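Local coordinates for protein 7,8-dihydro-6-hydroxymethylpterin pyrophosphokinase-dihydropteroate synthase (Plasmodium falciparum, PDB 6JWY) that probably catalyses two consecutive steps of folate biosynthesis, pyrophosphorylation of 6-hydroxymethyl-7,8-dihydropterin by ATP and condensation of the product with 4-aminobenzoate to 7,8-dihydropteroate, at residues Thr389-Ile394 with Glu424-Ile429; Pro601-Tyr606 with Leu684-Asp689. The protein carries 1 engineered substitution. All coordinates share one frame; numbering follows the deposited sequence.

Overall arrangement
Contacts 1 and 2 are two joints in the ring of parallel strands of a TIM barrel. Contact 1 pairs the first strand, 390-396, with the second, 428-432; contact 2 pairs the seventh, 603-604, with the eighth, 684-687. Their centres lie about 9 Å apart, because strand 684-687 also runs beside 390-396, with Val392 O and Val687 N probably hydrogen-bonded. Both are buried, yet their chemistry differs. Contact 1 is mostly backbone bonds and aliphatic packing, with a water at its partly exposed Ser427 end. Contact 2 brings the Phe603 ring and Arg686 to the bound pterin-sulfonamide adduct, while Tyr606 packs on Ile685 and Val687.

Contact 1. Residues Thr389-Ile394 with Glu424-Ile429; sequences TNIVGI and EGASVI
The side-chain amide of Asn390 turns its OD1 end toward Ser427 OG, though at 3.6 Å the two only touch; a water joins the segments there instead, accepting from Ile391 N (2.8 Å) and bonded to Ser427 OG. The neighbouring flat group, the carbonyl of Ile391, is gripped twice. Ser427 N donates to Ile391 O in the carbonyl plane (3.1 Å), and Val428 N adds a second, weak bond to that oxygen. Further along, Gly393 N reaches Val428 O, again in the carbonyl plane, at 2.7 Å, and the CA of Val392 leans on the same oxygen with a C-H...O contact. The pairing is parallel, Val392 beside Val428 and Gly393 beside Ile429, and starts unevenly because two donors share Ile391 O. The two valines lie side by side and point the same way; both set CG1 anti to the backbone N (171° and 177°), which matches their branches and brings Val392 CG2 to 3.6 Å from Val428 CB. On the other face, Gly393 offers no side chain, and Ala426 CB settles 3.9 Å from Gly393 N. A Schellman motif at Gly425 ends helix 411-423 and turns the chain into the second strand, completing a beta-alpha-beta crossover. Ile429 packs back on Met418, Met421 and Ile422 of that helix, Ile391 rests on Lys694 and Leu697 of helix 690-704, and strand 684-687 bonds along the far edge of 390-396.

Contact 2. Residues Pro601-Tyr606 with Leu684-Asp689; sequences PLFIGY and LIRVHD. With CKL (4-[(2-azanyl-4-oxidanylidene-7,8-dihydro-3~{H}-pteridin-6-yl)methylamino]-~{N}-(5,6-dimethoxypyrimidin-4-yl)benzenesulfonamide), chain C; ACT (acetate ion), chain J.
Arg686 is held to Ile604 by its backbone, N to O at 2.7 Å, while its extended side chain carries a guanidinium into the pterin site. There NE forms a salt bridge with Asp430, which is likely to steady the group. At the guanidinium edge Arg686 NH1 donates to the O atom of an acetate, probably from the crystallisation liquor, at 2.9 Å, and NH2 to the same atom. Over one guanidinium face sits N10 of the bound pterin-sulfonamide adduct, 3.4 Å from Arg686 CZ. The Leu684 backbone works in both directions, its N donating to Leu602 O and its O accepting from Ile604 N. Phe603, with CG anti to the backbone N (chi1 -180°), meets Arg686 CD at its ring edge and Leu684 CB obliquely at CD2 (3.6 Å); its CE1 also approaches the adduct's amino nitrogen N11 (3.3 Å). Beyond the strand end, the Tyr606 hydroxyl touches two aliphatic tips, with Val687 CG1 at 3.5 Å from OH and Ile685 CD1 nearby. Backbone bonds from Pro601 and Phe603 to Phe574 close the ring of strands. Phe603, Gly605 (O 3.3 Å from adduct O12) and Arg686 line the pterin pocket of this TIM-barrel dihydropteroate synthase.

Contact 1. Residues Thr389-Ile394 with Glu424-Ile429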
loop_
_atom_site.group_PDB
_atom_site.type_symbol
_atom_site.label_atom_id
_atom_site.label_comp_id
_atom_site.label_asym_id
_atom_site.label_seq_id
_atom_site.Cartn_x
_atom_site.Cartn_y
_atom_site.Cartn_z
ATOM N N THR A 389 13.575 0.725 2.051
ATOM C CA THR A 389 13.435 1.527 3.241
ATOM C C THR A 389 14.572 1.187 4.195
ATOM O O THR A 389 14.534 0.141 4.839
ATOM C CB THR A 389 12.121 1.177 3.929
ATOM O OG1 THR A 389 11.125 1.593 3.002
ATOM C CG2 THR A 389 11.930 1.830 5.287
ATOM N N ASN A 390 15.567 2.082 4.292
ATOM C CA ASN A 390 16.719 1.809 5.118
ATOM C C ASN A 390 16.411 2.171 6.558
ATOM O O ASN A 390 15.717 3.144 6.825
ATOM C CB ASN A 390 17.914 2.637 4.678
ATOM C CG ASN A 390 18.356 2.249 3.296
ATOM O OD1 ASN A 390 18.949 1.194 3.116
ATOM N ND2 ASN A 390 18.023 3.075 2.325
ATOM N N ILE A 391 16.969 1.401 7.484
ATOM C CA ILE A 391 16.836 1.756 8.884
ATOM C C ILE A 391 18.063 2.564 9.280
ATOM O O ILE A 391 19.190 2.123 9.044
ATOM C CB ILE A 391 16.718 0.506 9.774
ATOM C CG1 ILE A 391 15.434 -0.273 9.494
ATOM C CG2 ILE A 391 16.891 0.871 11.247
ATOM C CD1 ILE A 391 15.414 -1.647 10.136
ATOM N N VAL A 392 17.813 3.699 9.934
ATOM C CA VAL A 392 18.846 4.539 10.513
ATOM C C VAL A 392 18.712 4.442 12.032
ATOM O O VAL A 392 17.734 4.943 12.605
ATOM C CB VAL A 392 18.650 6.002 10.057
ATOM C CG1 VAL A 392 19.557 6.964 10.807
ATOM C CG2 VAL A 392 18.755 6.186 8.543
ATOM N N GLY A 393 19.699 3.818 12.689
ATOM C CA GLY A 393 19.647 3.686 14.142
ATOM C C GLY A 393 20.052 4.963 14.890
ATOM O O GLY A 393 21.030 5.624 14.541
ATOM N N ILE A 394 19.300 5.287 15.943
ATOM C CA ILE A 394 19.567 6.470 16.750
ATOM C C ILE A 394 20.544 6.122 17.870
ATOM O O ILE A 394 20.250 5.248 18.681
ATOM C CB ILE A 394 18.262 7.001 17.377
ATOM C CG1 ILE A 394 17.236 7.417 16.319
ATOM C CG2 ILE A 394 18.558 8.110 18.379
ATOM C CD1 ILE A 394 15.867 7.641 16.902
ATOM N N GLU A 424 21.836 -5.700 14.736
ATOM C CA GLU A 424 20.391 -5.674 14.763
ATOM C C GLU A 424 19.865 -5.297 13.374
ATOM O O GLU A 424 18.668 -5.417 13.099
ATOM C CB GLU A 424 19.931 -4.726 15.866
ATOM C CG GLU A 424 19.731 -5.360 17.231
ATOM C CD GLU A 424 19.159 -4.407 18.283
ATOM O OE1 GLU A 424 18.531 -3.360 17.897
ATOM O OE2 GLU A 424 19.320 -4.703 19.508
ATOM N N GLY A 425 20.744 -4.832 12.480
ATOM C CA GLY A 425 20.302 -4.599 11.108
ATOM C C GLY A 425 20.274 -3.141 10.611
ATOM O O GLY A 425 19.879 -2.893 9.471
ATOM N N ALA A 426 20.700 -2.166 11.423
ATOM C CA ALA A 426 20.765 -0.791 10.932
ATOM C C ALA A 426 21.843 -0.641 9.859
ATOM O O ALA A 426 22.960 -1.095 10.040
ATOM C CB ALA A 426 21.003 0.174 12.075
ATOM N N SER A 427 21.536 0.058 8.767
ATOM C CA SER A 427 22.549 0.303 7.747
ATOM C C SER A 427 23.134 1.719 7.843
ATOM O O SER A 427 24.128 2.020 7.163
ATOM C CB SER A 427 22.012 0.013 6.355
ATOM O OG SER A 427 20.716 0.575 6.181
ATOM N N VAL A 428 22.503 2.579 8.666
ATOM C CA VAL A 428 22.974 3.926 8.951
ATOM C C VAL A 428 22.850 4.107 10.459
ATOM O O VAL A 428 21.804 3.736 11.015
ATOM C CB VAL A 428 22.154 4.998 8.197
ATOM C CG1 VAL A 428 22.585 6.409 8.541
ATOM C CG2 VAL A 428 22.160 4.811 6.675
ATOM N N ILE A 429 23.913 4.638 11.101
ATOM C CA ILE A 429 23.854 5.076 12.493
ATOM C C ILE A 429 23.761 6.608 12.537
ATOM O O ILE A 429 24.633 7.285 11.996
ATOM C CB ILE A 429 25.111 4.613 13.279
ATOM C CG1 ILE A 429 25.505 3.150 13.050
ATOM C CG2 ILE A 429 25.000 4.952 14.758
ATOM C CD1 ILE A 429 24.584 2.128 13.690
HETATM O O HOH W 1 18.375 -0.933 6.946
#

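Contact 2. Residues Pro601-Tyr606 with Leu684-Asp689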
loop_
_atom_site.group_PDB
_atom_site.type_symbol
_atom_site.label_atom_id
_atom_site.label_comp_id
_atom_site.label_asym_id
_atom_site.label_seq_id
_atom_site.Cartn_x
_atom_site.Cartn_y
_atom_site.Cartn_z
ATOM N N PRO A 601 14.324 11.762 -2.348
ATOM C CA PRO A 601 14.850 10.928 -1.270
ATOM C C PRO A 601 14.257 11.425 0.041
ATOM O O PRO A 601 14.448 12.596 0.364
ATOM C CB PRO A 601 16.348 11.280 -1.258
ATOM C CG PRO A 601 16.656 11.849 -2.642
ATOM C CD PRO A 601 15.371 12.530 -3.045
ATOM N N LEU A 602 13.561 10.554 0.782
ATOM C CA LEU A 602 12.796 10.942 1.962
ATOM C C LEU A 602 13.355 10.264 3.213
ATOM O O LEU A 602 13.608 9.054 3.243
ATOM C CB LEU A 602 11.304 10.645 1.763
ATOM C CG LEU A 602 10.355 10.947 2.934
ATOM C CD1 LEU A 602 10.298 12.440 3.315
ATOM C CD2 LEU A 602 8.930 10.453 2.647
ATOM N N PHE A 603 13.581 11.084 4.245
ATOM C CA PHE A 603 14.094 10.642 5.528
ATOM C C PHE A 603 13.024 11.041 6.545
ATOM O O PHE A 603 12.559 12.179 6.510
ATOM C CB PHE A 603 15.448 11.333 5.722
ATOM C CG PHE A 603 16.214 11.040 6.982
ATOM C CD1 PHE A 603 15.782 11.512 8.214
ATOM C CD2 PHE A 603 17.419 10.350 6.930
ATOM C CE1 PHE A 603 16.525 11.283 9.368
ATOM C CE2 PHE A 603 18.157 10.114 8.086
ATOM C CZ PHE A 603 17.702 10.565 9.312
ATOM N N ILE A 604 12.550 10.120 7.392
ATOM C CA ILE A 604 11.647 10.571 8.450
ATOM C C ILE A 604 12.108 10.024 9.796
ATOM O O ILE A 604 12.761 8.987 9.881
ATOM C CB ILE A 604 10.151 10.263 8.191
ATOM C CG1 ILE A 604 9.829 8.775 8.320
ATOM C CG2 ILE A 604 9.659 10.797 6.854
ATOM C CD1 ILE A 604 8.380 8.458 8.067
ATOM N N GLY A 605 11.744 10.739 10.857
ATOM C CA GLY A 605 11.957 10.245 12.202
ATOM C C GLY A 605 10.693 10.416 13.034
ATOM O O GLY A 605 10.346 11.526 13.418
ATOM N N TYR A 606 10.020 9.300 13.304
ATOM C CA TYR A 606 8.763 9.320 14.026
ATOM C C TYR A 606 9.005 8.723 15.399
ATOM O O TYR A 606 8.148 8.819 16.279
ATOM C CB TYR A 606 7.719 8.465 13.306
ATOM C CG TYR A 606 8.182 7.070 12.951
ATOM C CD1 TYR A 606 8.236 6.067 13.922
ATOM C CD2 TYR A 606 8.531 6.736 11.639
ATOM C CE1 TYR A 606 8.645 4.783 13.605
ATOM C CE2 TYR A 606 8.941 5.449 11.310
ATOM C CZ TYR A 606 8.992 4.471 12.299
ATOM O OH TYR A 606 9.398 3.198 12.015
ATOM N N LEU A 684 14.388 6.434 4.127
ATOM C CA LEU A 684 15.105 6.253 5.390
ATOM C C LEU A 684 14.147 6.527 6.547
ATOM O O LEU A 684 13.470 7.554 6.531
ATOM C CB LEU A 684 16.287 7.232 5.431
ATOM C CG LEU A 684 17.358 7.024 4.353
ATOM C CD1 LEU A 684 17.271 8.109 3.290
ATOM C CD2 LEU A 684 18.776 6.944 4.914
ATOM N N ILE A 685 14.064 5.609 7.517
ATOM C CA ILE A 685 13.308 5.859 8.744
ATOM C C ILE A 685 14.266 5.868 9.936
ATOM O O ILE A 685 15.082 4.954 10.116
ATOM C CB ILE A 685 12.156 4.838 8.941
ATOM C CG1 ILE A 685 12.630 3.378 9.044
ATOM C CG2 ILE A 685 11.049 5.027 7.894
ATOM C CD1 ILE A 685 11.518 2.371 9.268
ATOM N N ARG A 686 14.170 6.918 10.761
ATOM C CA ARG A 686 15.105 7.127 11.864
ATOM C C ARG A 686 14.505 6.555 13.146
ATOM O O ARG A 686 13.502 7.081 13.603
ATOM C CB ARG A 686 15.333 8.634 12.024
ATOM C CG ARG A 686 16.530 9.001 12.887
ATOM C CD ARG A 686 16.648 10.495 13.128
ATOM N NE ARG A 686 17.558 10.846 14.206
ATOM C CZ ARG A 686 17.194 11.055 15.476
ATOM N NH1 ARG A 686 18.122 11.378 16.364
ATOM N NH2 ARG A 686 15.924 10.947 15.858
ATOM N N VAL A 687 15.105 5.505 13.731
ATOM C CA VAL A 687 14.416 4.732 14.763
ATOM C C VAL A 687 15.345 4.389 15.935
ATOM O O VAL A 687 16.556 4.169 15.752
ATOM C CB VAL A 687 13.788 3.438 14.188
ATOM C CG1 VAL A 687 12.649 3.714 13.227
ATOM C CG2 VAL A 687 14.808 2.534 13.530
ATOM N N HIS A 688 14.738 4.291 17.133
ATOM C CA HIS A 688 15.378 3.755 18.338
ATOM C C HIS A 688 15.420 2.230 18.329
ATOM O O HIS A 688 16.459 1.653 18.627
ATOM C CB HIS A 688 14.632 4.168 19.617
ATOM C CG HIS A 688 14.702 5.635 19.867
ATOM N ND1 HIS A 688 13.655 6.491 19.510
ATOM C CD2 HIS A 688 15.697 6.398 20.376
ATOM C CE1 HIS A 688 14.005 7.727 19.805
ATOM N NE2 HIS A 688 15.260 7.693 20.340
ATOM N N ASP A 689 14.277 1.594 18.026
ATOM C CA ASP A 689 14.082 0.149 18.089
ATOM C C ASP A 689 14.466 -0.552 16.781
ATOM O O ASP A 689 13.604 -0.881 15.975
ATOM C CB ASP A 689 12.629 -0.095 18.475
ATOM C CG ASP A 689 12.289 0.732 19.710
ATOM O OD1 ASP A 689 13.004 0.569 20.725
ATOM O OD2 ASP A 689 11.343 1.558 19.651
HETATM C C2 CKL C . 16.011 14.243 11.759
HETATM C C4 CKL C . 14.003 13.943 12.971
HETATM C C5 CKL C . 14.705 14.064 14.256
HETATM C C6 CKL C . 16.154 14.299 14.121
HETATM O O24 CKL C . 7.228 15.545 19.946
HETATM S S21 CKL C . 8.227 14.873 20.750
HETATM O O23 CKL C . 7.749 13.543 20.941
HETATM N N22 CKL C . 8.497 15.444 22.248
HETATM C C25 CKL C . 8.023 16.609 22.757
HETATM C C30 CKL C . 8.299 16.918 24.083
HETATM O O31 CKL C . 9.042 16.066 24.865
HETATM C C32 CKL C . 10.446 16.276 25.045
HETATM C C29 CKL C . 7.797 18.097 24.610
HETATM O O33 CKL C . 8.047 18.428 25.923
HETATM C C34 CKL C . 7.041 19.019 26.764
HETATM N N28 CKL C . 7.066 18.917 23.812
HETATM C C27 CKL C . 6.811 18.602 22.527
HETATM N N26 CKL C . 7.276 17.461 22.001
HETATM C C18 CKL C . 9.675 14.996 20.059
HETATM C C17 CKL C . 10.671 14.097 20.443
HETATM C C16 CKL C . 11.930 14.195 19.865
HETATM C C19 CKL C . 9.952 16.007 19.122
HETATM C C20 CKL C . 11.220 16.097 18.546
HETATM C C15 CKL C . 12.208 15.170 18.903
HETATM N N14 CKL C . 13.456 15.241 18.322
HETATM C C13 CKL C . 14.405 14.143 18.085
HETATM C C8 CKL C . 14.873 14.170 16.635
HETATM C C9 CKL C . 16.335 14.400 16.541
HETATM N N10 CKL C . 16.881 14.449 15.222
HETATM N N1 CKL C . 16.758 14.362 12.889
HETATM N N7 CKL C . 14.100 13.994 15.493
HETATM O O12 CKL C . 12.769 13.732 12.958
HETATM N N3 CKL C . 14.685 14.054 11.811
HETATM N N11 CKL C . 16.597 14.359 10.552
HETATM C C ACT J . 15.582 11.189 19.678
HETATM O O ACT J . 16.500 11.357 18.823
HETATM O OXT ACT J . 14.354 11.279 19.426
HETATM C CH3 ACT J . 15.974 10.829 21.129
#